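Local coordinates for protein oxalate biosynthetic component 1 (Burkholderia thailandensis, PDB 5IKY) that produces oxalate under quorum-sensing control, combining a serine hydrolase activity with an additional lyase activity, at residues Y64-P69 and R155-L160; I60-G65 and P107-P112; K25-A30 and N50-V55. All blocks are in the same frame, centred on the assembly; numbering follows the deposited sequence.

Contact 1. Residues Y64-P69 and R155-L160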
loop_
_atom_site.group_PDB
_atom_site.type_symbol
_atom_site.label_atom_id
_atom_site.label_comp_id
_atom_site.label_asym_id
_atom_site.label_seq_id
_atom_site.Cartn_x
_atom_site.Cartn_y
_atom_site.Cartn_z
ATOM N N TYR A 64 -35.717 -11.978 11.674
ATOM C CA TYR A 64 -36.538 -11.267 10.703
ATOM C C TYR A 64 -36.045 -11.534 9.284
ATOM O O TYR A 64 -34.871 -11.321 8.976
ATOM C CB TYR A 64 -36.537 -9.760 10.981
ATOM C CG TYR A 64 -37.427 -8.962 10.051
ATOM C CD1 TYR A 64 -38.790 -8.858 10.285
ATOM C CD2 TYR A 64 -36.901 -8.310 8.941
ATOM C CE1 TYR A 64 -39.611 -8.129 9.439
ATOM C CE2 TYR A 64 -37.712 -7.580 8.091
ATOM C CZ TYR A 64 -39.063 -7.494 8.345
ATOM O OH TYR A 64 -39.873 -6.769 7.502
ATOM N N GLY A 65 -36.944 -12.012 8.429
ATOM C CA GLY A 65 -36.661 -12.163 7.012
ATOM C C GLY A 65 -36.267 -13.556 6.555
ATOM O O GLY A 65 -35.883 -13.740 5.403
ATOM N N TYR A 66 -36.375 -14.544 7.438
ATOM C CA TYR A 66 -35.887 -15.886 7.122
ATOM C C TYR A 66 -36.986 -16.936 6.975
ATOM O O TYR A 66 -36.696 -18.132 6.910
ATOM C CB TYR A 66 -34.889 -16.341 8.190
ATOM C CG TYR A 66 -33.524 -15.723 8.029
ATOM C CD1 TYR A 66 -32.586 -16.286 7.172
ATOM C CD2 TYR A 66 -33.174 -14.574 8.720
ATOM C CE1 TYR A 66 -31.336 -15.725 7.016
ATOM C CE2 TYR A 66 -31.924 -14.005 8.571
ATOM C CZ TYR A 66 -31.009 -14.584 7.715
ATOM O OH TYR A 66 -29.762 -14.023 7.560
ATOM N N ASP A 67 -38.239 -16.491 6.912
ATOM C CA ASP A 67 -39.370 -17.408 6.812
ATOM C C ASP A 67 -39.578 -17.931 5.391
ATOM O O ASP A 67 -39.303 -17.239 4.413
ATOM C CB ASP A 67 -40.652 -16.728 7.297
ATOM C CG ASP A 67 -40.614 -16.391 8.776
ATOM O OD1 ASP A 67 -40.153 -17.237 9.570
ATOM O OD2 ASP A 67 -41.046 -15.280 9.146
ATOM N N ALA A 68 -40.068 -19.162 5.296
ATOM C CA ALA A 68 -40.452 -19.764 4.024
ATOM C C ALA A 68 -41.642 -20.689 4.261
ATOM O O ALA A 68 -41.735 -21.313 5.318
ATOM C CB ALA A 68 -39.286 -20.524 3.412
ATOM N N PRO A 69 -42.560 -20.781 3.288
ATOM C CA PRO A 69 -43.749 -21.609 3.508
ATOM C C PRO A 69 -43.396 -23.087 3.612
ATOM O O PRO A 69 -42.451 -23.543 2.971
ATOM C CB PRO A 69 -44.606 -21.335 2.270
ATOM C CG PRO A 69 -43.629 -20.952 1.219
ATOM C CD PRO A 69 -42.533 -20.205 1.933
ATOM N N ARG A 155 -31.573 -8.446 7.070
ATOM C CA ARG A 155 -32.100 -9.656 7.685
ATOM C C ARG A 155 -31.411 -9.836 9.026
ATOM O O ARG A 155 -30.347 -9.263 9.259
ATOM C CB ARG A 155 -31.856 -10.886 6.809
ATOM C CG ARG A 155 -32.617 -10.926 5.499
ATOM C CD ARG A 155 -32.167 -12.133 4.687
ATOM N NE ARG A 155 -32.919 -12.293 3.447
ATOM C CZ ARG A 155 -33.402 -13.453 3.016
ATOM N NH1 ARG A 155 -34.072 -13.513 1.872
ATOM N NH2 ARG A 155 -33.212 -14.555 3.728
ATOM N N ILE A 156 -32.008 -10.627 9.907
ATOM C CA ILE A 156 -31.347 -10.970 11.156
ATOM C C ILE A 156 -31.854 -12.308 11.679
ATOM O O ILE A 156 -33.008 -12.677 11.473
ATOM C CB ILE A 156 -31.536 -9.868 12.231
ATOM C CG1 ILE A 156 -30.538 -10.064 13.379
ATOM C CG2 ILE A 156 -32.972 -9.827 12.733
ATOM C CD1 ILE A 156 -30.466 -8.903 14.338
ATOM N N HIS A 157 -30.960 -13.042 12.330
ATOM C CA HIS A 157 -31.285 -14.331 12.915
ATOM C C HIS A 157 -30.273 -14.643 14.008
ATOM O O HIS A 157 -29.413 -15.507 13.849
ATOM C CB HIS A 157 -31.295 -15.426 11.849
ATOM C CG HIS A 157 -32.178 -16.586 12.186
ATOM N ND1 HIS A 157 -31.806 -17.571 13.075
ATOM C CD2 HIS A 157 -33.423 -16.909 11.764
ATOM C CE1 HIS A 157 -32.780 -18.458 13.176
ATOM N NE2 HIS A 157 -33.772 -18.080 12.392
ATOM N N THR A 158 -30.380 -13.919 15.117
ATOM C CA THR A 158 -29.434 -14.043 16.218
ATOM C C THR A 158 -30.070 -14.741 17.414
ATOM O O THR A 158 -31.133 -14.341 17.887
ATOM C CB THR A 158 -28.899 -12.666 16.650
ATOM O OG1 THR A 158 -28.068 -12.133 15.612
ATOM C CG2 THR A 158 -28.087 -12.787 17.922
ATOM N N TYR A 159 -29.405 -15.784 17.900
ATOM C CA TYR A 159 -29.932 -16.595 18.990
ATOM C C TYR A 159 -28.953 -16.669 20.157
ATOM O O TYR A 159 -27.739 -16.650 19.964
ATOM C CB TYR A 159 -30.261 -18.002 18.479
ATOM C CG TYR A 159 -30.611 -19.006 19.556
ATOM C CD1 TYR A 159 -29.635 -19.815 20.122
ATOM C CD2 TYR A 159 -31.919 -19.155 19.997
ATOM C CE1 TYR A 159 -29.944 -20.734 21.100
ATOM C CE2 TYR A 159 -32.240 -20.075 20.977
ATOM C CZ TYR A 159 -31.247 -20.861 21.524
ATOM O OH TYR A 159 -31.557 -21.778 22.498
ATOM N N LEU A 160 -29.493 -16.750 21.368
ATOM C CA LEU A 160 -28.682 -16.961 22.559
ATOM C C LEU A 160 -29.220 -18.152 23.343
ATOM O O LEU A 160 -30.425 -18.270 23.557
ATOM C CB LEU A 160 -28.660 -15.709 23.438
ATOM C CG LEU A 160 -27.890 -14.510 22.884
ATOM C CD1 LEU A 160 -28.004 -13.312 23.811
ATOM C CD2 LEU A 160 -26.439 -14.874 22.659
#
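Tyr64 and Ile156 form an antiparallel hydrogen-bonded pair: Tyr64 N binds Ile156 O (2.8 Å), and Ile156 N binds Tyr64 O (3.1 Å). Beside the pair, Tyr64 CB touches Ile156 CG2 at 4.0 Å. Strand 60-64 ends here, and Gly65 takes a positive phi of 99°. Tyr66 then lies back against 155-157. Its ring meets Ile156 O with an edge, CD2 being 3.3 Å from that oxygen. His157 turns its own edge to the face of the Tyr66 ring, a T-shaped pair with planes at 82° and centroids 5.2 Å apart. Its CB also touches Tyr66 CE2 at 3.6 Å. Arg155 lays CD over a face of Tyr66, toward the rim. Its guanidinium stands nearly perpendicular to the ring. Arg155 CZ is 5.3 Å from the Tyr66 centroid, so any cation-pi attraction is weak at most. Gly65 O sits over the guanidinium face without a hydrogen bond between them. Asn243 ties the two together, binding Gly65 O through ND2 and Arg155 NH2 through OD1. Tyr66 OH is held by Leu22 O. This is the end of a three-stranded antiparallel sheet in the N-terminal domain, where the central strand 60-64 leaves its neighbour 156-160 and passes into a loop.

Contact 2. Residues I60-G65 and P107-P112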
loop_
_atom_site.group_PDB
_atom_site.type_symbol
_atom_site.label_atom_id
_atom_site.label_comp_id
_atom_site.label_asym_id
_atom_site.label_seq_id
_atom_site.Cartn_x
_atom_site.Cartn_y
_atom_site.Cartn_z
ATOM N N ILE A 60 -33.316 -17.178 23.736
ATOM C CA ILE A 60 -33.978 -16.049 23.087
ATOM C C ILE A 60 -33.457 -15.836 21.670
ATOM O O ILE A 60 -32.316 -16.180 21.363
ATOM C CB ILE A 60 -33.797 -14.746 23.888
ATOM C CG1 ILE A 60 -32.318 -14.378 23.982
ATOM C CG2 ILE A 60 -34.402 -14.883 25.274
ATOM C CD1 ILE A 60 -32.060 -13.124 24.776
ATOM N N VAL A 61 -34.296 -15.269 20.806
ATOM C CA VAL A 61 -33.918 -15.052 19.413
ATOM C C VAL A 61 -34.395 -13.698 18.887
ATOM O O VAL A 61 -35.430 -13.177 19.308
ATOM C CB VAL A 61 -34.468 -16.178 18.501
ATOM C CG1 VAL A 61 -35.962 -16.015 18.273
ATOM C CG2 VAL A 61 -33.727 -16.213 17.174
ATOM N N ARG A 62 -33.610 -13.123 17.982
ATOM C CA ARG A 62 -34.002 -11.927 17.249
ATOM C C ARG A 62 -33.952 -12.241 15.761
ATOM O O ARG A 62 -32.884 -12.206 15.148
ATOM C CB ARG A 62 -33.087 -10.747 17.584
ATOM C CG ARG A 62 -33.406 -9.468 16.820
ATOM C CD ARG A 62 -34.697 -8.822 17.299
ATOM N NE ARG A 62 -34.955 -7.551 16.624
ATOM C CZ ARG A 62 -35.804 -7.399 15.613
ATOM N NH1 ARG A 62 -36.495 -8.437 15.163
ATOM N NH2 ARG A 62 -35.970 -6.205 15.057
ATOM N N GLU A 63 -35.105 -12.566 15.186
ATOM C CA GLU A 63 -35.159 -12.995 13.795
ATOM C C GLU A 63 -36.074 -12.120 12.947
ATOM O O GLU A 63 -37.071 -11.592 13.435
ATOM C CB GLU A 63 -35.618 -14.452 13.705
ATOM C CG GLU A 63 -37.000 -14.710 14.284
ATOM C CD GLU A 63 -37.520 -16.093 13.945
ATOM O OE1 GLU A 63 -37.082 -16.659 12.920
ATOM O OE2 GLU A 63 -38.368 -16.614 14.701
ATOM N N TYR A 64 -35.717 -11.978 11.674
ATOM C CA TYR A 64 -36.538 -11.267 10.703
ATOM C C TYR A 64 -36.045 -11.534 9.284
ATOM O O TYR A 64 -34.871 -11.321 8.976
ATOM C CB TYR A 64 -36.537 -9.760 10.981
ATOM C CG TYR A 64 -37.427 -8.962 10.051
ATOM C CD1 TYR A 64 -38.790 -8.858 10.285
ATOM C CD2 TYR A 64 -36.901 -8.310 8.941
ATOM C CE1 TYR A 64 -39.611 -8.129 9.439
ATOM C CE2 TYR A 64 -37.712 -7.580 8.091
ATOM C CZ TYR A 64 -39.063 -7.494 8.345
ATOM O OH TYR A 64 -39.873 -6.769 7.502
ATOM N N GLY A 65 -36.944 -12.012 8.429
ATOM C CA GLY A 65 -36.661 -12.163 7.012
ATOM C C GLY A 65 -36.267 -13.556 6.555
ATOM O O GLY A 65 -35.883 -13.740 5.403
ATOM N N PRO A 107 -40.525 -7.341 14.908
ATOM C CA PRO A 107 -40.211 -5.997 14.407
ATOM C C PRO A 107 -39.238 -6.025 13.234
ATOM O O PRO A 107 -38.302 -6.826 13.227
ATOM C CB PRO A 107 -39.574 -5.313 15.618
ATOM C CG PRO A 107 -40.191 -5.985 16.782
ATOM C CD PRO A 107 -40.390 -7.419 16.374
ATOM N N SER A 108 -39.466 -5.158 12.253
ATOM C CA SER A 108 -38.599 -5.073 11.088
ATOM C C SER A 108 -37.257 -4.458 11.455
ATOM O O SER A 108 -37.044 -4.044 12.593
ATOM C CB SER A 108 -39.260 -4.252 9.982
ATOM O OG SER A 108 -39.183 -2.868 10.271
ATOM N N LEU A 109 -36.358 -4.393 10.481
ATOM C CA LEU A 109 -35.051 -3.786 10.689
ATOM C C LEU A 109 -34.968 -2.400 10.069
ATOM O O LEU A 109 -33.935 -2.026 9.510
ATOM C CB LEU A 109 -33.957 -4.683 10.113
ATOM C CG LEU A 109 -33.902 -6.085 10.722
ATOM C CD1 LEU A 109 -32.844 -6.913 10.043
ATOM C CD2 LEU A 109 -33.636 -5.997 12.213
ATOM N N ALA A 110 -36.060 -1.646 10.166
ATOM C CA ALA A 110 -36.111 -0.282 9.648
ATOM C C ALA A 110 -35.079 0.572 10.335
ATOM O O ALA A 110 -34.543 1.514 9.773
ATOM C CB ALA A 110 -37.489 0.315 9.853
ATOM N N GLN A 111 -34.808 0.198 11.575
ATOM C CA GLN A 111 -33.907 0.935 12.433
ATOM C C GLN A 111 -33.009 -0.126 13.090
ATOM O O GLN A 111 -33.515 -1.089 13.678
ATOM C CB GLN A 111 -34.782 1.821 13.335
ATOM C CG GLN A 111 -34.481 3.360 13.495
ATOM C CD GLN A 111 -33.946 4.152 12.215
ATOM O OE1 GLN A 111 -33.672 5.378 12.291
ATOM N NE2 GLN A 111 -33.553 3.407 11.185
ATOM N N PRO A 112 -31.673 -0.013 12.855
ATOM C CA PRO A 112 -30.733 -1.084 13.235
ATOM C C PRO A 112 -30.845 -1.496 14.692
ATOM O O PRO A 112 -30.914 -0.614 15.539
ATOM C CB PRO A 112 -29.363 -0.467 12.964
ATOM C CG PRO A 112 -29.590 0.536 11.919
ATOM C CD PRO A 112 -30.987 1.090 12.145
#
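Arg62 and Tyr64 reach from the central strand of a three-stranded antiparallel sheet to the loop between strands 99-102 and 114-115. The motif is an arginine end-on to a main-chain carbonyl, with a tyrosine CH-pi contact beside it. The contact lies at the surface of the N-terminal domain. Arg62 leaves the strand with CG anti to the backbone N (chi1 178°), and its chain then bends at chi2 (72°). Arg62 NH1 and NH2 both bind one atom, Pro107 O, at 3.1 Å from NH1 and 3.0 Å from NH2. That oxygen lies in the guanidinium plane. Seen from the carbonyl, the two donors differ: NH1 is near its plane, while NH2 sits well above it. A weak third bond runs from Arg62 NH2 to Ser108 O at 3.4 Å, also in the guanidinium plane. Two successive carbonyls thus meet the edge of this buried group, which would suit its positive charge. Ser106 and Trp184 also touch the Arg62 side chain. Glu63, between the two, points away from the loop and forms a salt bridge with Arg102. The Tyr64 ring lays a face against the loop backbone. Ser108 CA lies over its face, 3.7 Å from the ring centroid and 15° off the normal. Leu109 N is over the same face, nearer the rim. At the tip, Tyr64 OH meets Ser108 CB at 3.6 Å. Leu109 also touches Ile156 on the neighbouring strand. The Leu109 and Tyr64 side chains run past one another in opposite senses, with Leu109 CG 4.1 Å from Tyr64 CD2.

Contact 3. Residues K25-A30 and N50-V55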
loop_
_atom_site.group_PDB
_atom_site.type_symbol
_atom_site.label_atom_id
_atom_site.label_comp_id
_atom_site.label_asym_id
_atom_site.label_seq_id
_atom_site.Cartn_x
_atom_site.Cartn_y
_atom_site.Cartn_z
ATOM N N LYS A 25 -29.141 -19.126 12.722
ATOM C CA LYS A 25 -28.281 -19.602 13.797
ATOM C C LYS A 25 -29.052 -20.461 14.794
ATOM O O LYS A 25 -28.504 -20.901 15.805
ATOM C CB LYS A 25 -27.627 -18.417 14.507
ATOM C CG LYS A 25 -26.666 -17.637 13.626
ATOM C CD LYS A 25 -25.457 -18.484 13.260
ATOM C CE LYS A 25 -24.995 -18.212 11.837
ATOM N NZ LYS A 25 -24.807 -16.760 11.582
ATOM N N PHE A 26 -30.326 -20.697 14.502
ATOM C CA PHE A 26 -31.161 -21.532 15.355
ATOM C C PHE A 26 -32.232 -22.244 14.542
ATOM O O PHE A 26 -32.900 -21.635 13.710
ATOM C CB PHE A 26 -31.814 -20.697 16.461
ATOM C CG PHE A 26 -32.742 -21.483 17.349
ATOM C CD1 PHE A 26 -32.239 -22.341 18.313
ATOM C CD2 PHE A 26 -34.117 -21.361 17.219
ATOM C CE1 PHE A 26 -33.087 -23.066 19.130
ATOM C CE2 PHE A 26 -34.975 -22.084 18.036
ATOM C CZ PHE A 26 -34.458 -22.937 18.992
ATOM N N ILE A 27 -32.379 -23.543 14.781
ATOM C CA ILE A 27 -33.437 -24.317 14.148
ATOM C C ILE A 27 -34.314 -24.975 15.203
ATOM O O ILE A 27 -33.873 -25.899 15.891
ATOM C CB ILE A 27 -32.876 -25.395 13.217
ATOM C CG1 ILE A 27 -32.014 -24.755 12.131
ATOM C CG2 ILE A 27 -34.011 -26.192 12.590
ATOM C CD1 ILE A 27 -31.353 -25.757 11.221
ATOM N N PRO A 28 -35.558 -24.493 15.338
ATOM C CA PRO A 28 -36.528 -25.037 16.293
ATOM C C PRO A 28 -36.744 -26.526 16.080
ATOM O O PRO A 28 -36.637 -26.999 14.944
ATOM C CB PRO A 28 -37.804 -24.258 15.982
ATOM C CG PRO A 28 -37.335 -22.996 15.371
ATOM C CD PRO A 28 -36.116 -23.361 14.577
ATOM N N HIS A 29 -37.042 -27.249 17.153
ATOM C CA HIS A 29 -37.281 -28.681 17.063
ATOM C C HIS A 29 -38.321 -29.039 16.001
ATOM O O HIS A 29 -38.080 -29.915 15.165
ATOM C CB HIS A 29 -37.725 -29.216 18.418
ATOM C CG HIS A 29 -37.509 -30.688 18.589
ATOM N ND1 HIS A 29 -38.499 -31.616 18.361
ATOM C CD2 HIS A 29 -36.442 -31.379 19.053
ATOM C CE1 HIS A 29 -38.030 -32.828 18.606
ATOM N NE2 HIS A 29 -36.788 -32.711 19.034
ATOM N N ALA A 30 -39.462 -28.351 16.033
ATOM C CA ALA A 30 -40.578 -28.603 15.115
ATOM C C ALA A 30 -40.187 -28.658 13.636
ATOM O O ALA A 30 -40.690 -29.502 12.895
ATOM C CB ALA A 30 -41.651 -27.546 15.318
ATOM N N ASN A 50 -21.279 -30.144 11.897
ATOM C CA ASN A 50 -20.831 -28.806 11.529
ATOM C C ASN A 50 -21.010 -27.794 12.659
ATOM O O ASN A 50 -21.206 -26.603 12.412
ATOM C CB ASN A 50 -21.568 -28.329 10.276
ATOM C CG ASN A 50 -21.108 -29.050 9.017
ATOM O OD1 ASN A 50 -20.255 -28.553 8.278
ATOM N ND2 ASN A 50 -21.674 -30.226 8.766
ATOM N N GLY A 51 -20.947 -28.275 13.897
ATOM C CA GLY A 51 -20.932 -27.398 15.055
ATOM C C GLY A 51 -22.268 -27.174 15.743
ATOM O O GLY A 51 -22.310 -26.647 16.854
ATOM N N TRP A 52 -23.360 -27.563 15.091
ATOM C CA TRP A 52 -24.686 -27.368 15.668
ATOM C C TRP A 52 -24.885 -28.229 16.909
ATOM O O TRP A 52 -24.574 -29.419 16.909
ATOM C CB TRP A 52 -25.777 -27.665 14.638
ATOM C CG TRP A 52 -25.850 -26.641 13.551
ATOM C CD1 TRP A 52 -25.029 -26.537 12.466
ATOM C CD2 TRP A 52 -26.793 -25.568 13.445
ATOM N NE1 TRP A 52 -25.403 -25.467 11.690
ATOM C CE2 TRP A 52 -26.484 -24.855 12.268
ATOM C CE3 TRP A 52 -27.871 -25.142 14.227
ATOM C CZ2 TRP A 52 -27.213 -23.740 11.854
ATOM C CZ3 TRP A 52 -28.593 -24.033 13.817
ATOM C CH2 TRP A 52 -28.261 -23.346 12.641
ATOM N N GLU A 53 -25.402 -27.611 17.967
ATOM C CA GLU A 53 -25.626 -28.303 19.229
ATOM C C GLU A 53 -27.099 -28.299 19.612
ATOM O O GLU A 53 -27.748 -27.251 19.600
ATOM C CB GLU A 53 -24.801 -27.663 20.348
ATOM C CG GLU A 53 -23.298 -27.741 20.144
ATOM C CD GLU A 53 -22.523 -27.049 21.252
ATOM O OE1 GLU A 53 -23.165 -26.450 22.144
ATOM O OE2 GLU A 53 -21.275 -27.102 21.232
ATOM N N ALA A 54 -27.624 -29.473 19.946
ATOM C CA ALA A 54 -28.989 -29.576 20.447
ATOM C C ALA A 54 -29.099 -28.802 21.755
ATOM O O ALA A 54 -28.177 -28.812 22.572
ATOM C CB ALA A 54 -29.385 -31.028 20.642
ATOM N N VAL A 55 -30.221 -28.121 21.945
ATOM C CA VAL A 55 -30.362 -27.214 23.071
ATOM C C VAL A 55 -31.820 -27.174 23.539
ATOM O O VAL A 55 -32.741 -27.168 22.719
ATOM C CB VAL A 55 -29.846 -25.794 22.691
ATOM C CG1 VAL A 55 -30.748 -25.130 21.651
ATOM C CG2 VAL A 55 -29.687 -24.920 23.916
#
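Trp52 carries most of this contact with 25-27. Its CB points toward that segment, and CG stands anti to the carbonyl carbon (chi1 -70°). The pyrrole part stays short of the segment, and the six-membered ring makes the touch. CZ3 lies 3.7 Å from Lys25 O and 3.8 Å from Phe26 N, which is near the ring plane at its edge. CH2, the far corner, is 3.7 Å from Lys25 C. Ile27 crosses the indole at about a right angle. Its CG1 is 3.9 Å from Trp52 CZ3, and its CD1 rests over a face of the ring. No hydrogen bond spans the two segments, so the tryptophan meets the peptide between Lys25 and Phe26 by van der Waals contact. A second, smaller touch joins Phe26 and Val55: Val55 CG1 is 4.0 Å from Phe26 CE1, at the edge of the phenylalanine ring. That ring also stacks with Tyr159. Strand 190-192 runs between strands 26-28 and 53-55 and pairs antiparallel with both. The outer two are therefore parallel and joined through helices 29-33 and 37-49, a split beta-alpha-beta unit. Ile27 is backbone-bonded to His191 of the central strand, and Trp52 touches His191 and Gln193. Leu47 of helix 37-49 packs against both Ile27 and Trp52, and Ile246 of strand 246-248 adds a further contact to Trp52.

Contacts 1 and 2 have centres about 8 Å apart and share Tyr64 and Gly65. Strand 60-64 joins them: Thr158 O lies 2.8 Å from Arg62 N and Leu160 N 2.9 Å from Ile60 O, both probable hydrogen bonds. Contact 3 belongs to the second three-stranded sheet, its centre about 14 Å from that of contact 1. Tyr159 spans that gap, with OH 3.6 Å from Val55 CG1. Contacts 2 and 3 do not touch, their nearest atoms being about 5 Å apart. All three centres lie about 39 to 43 Å from the chain centre. None includes His227 or Glu477, the residues at the magnesium ion.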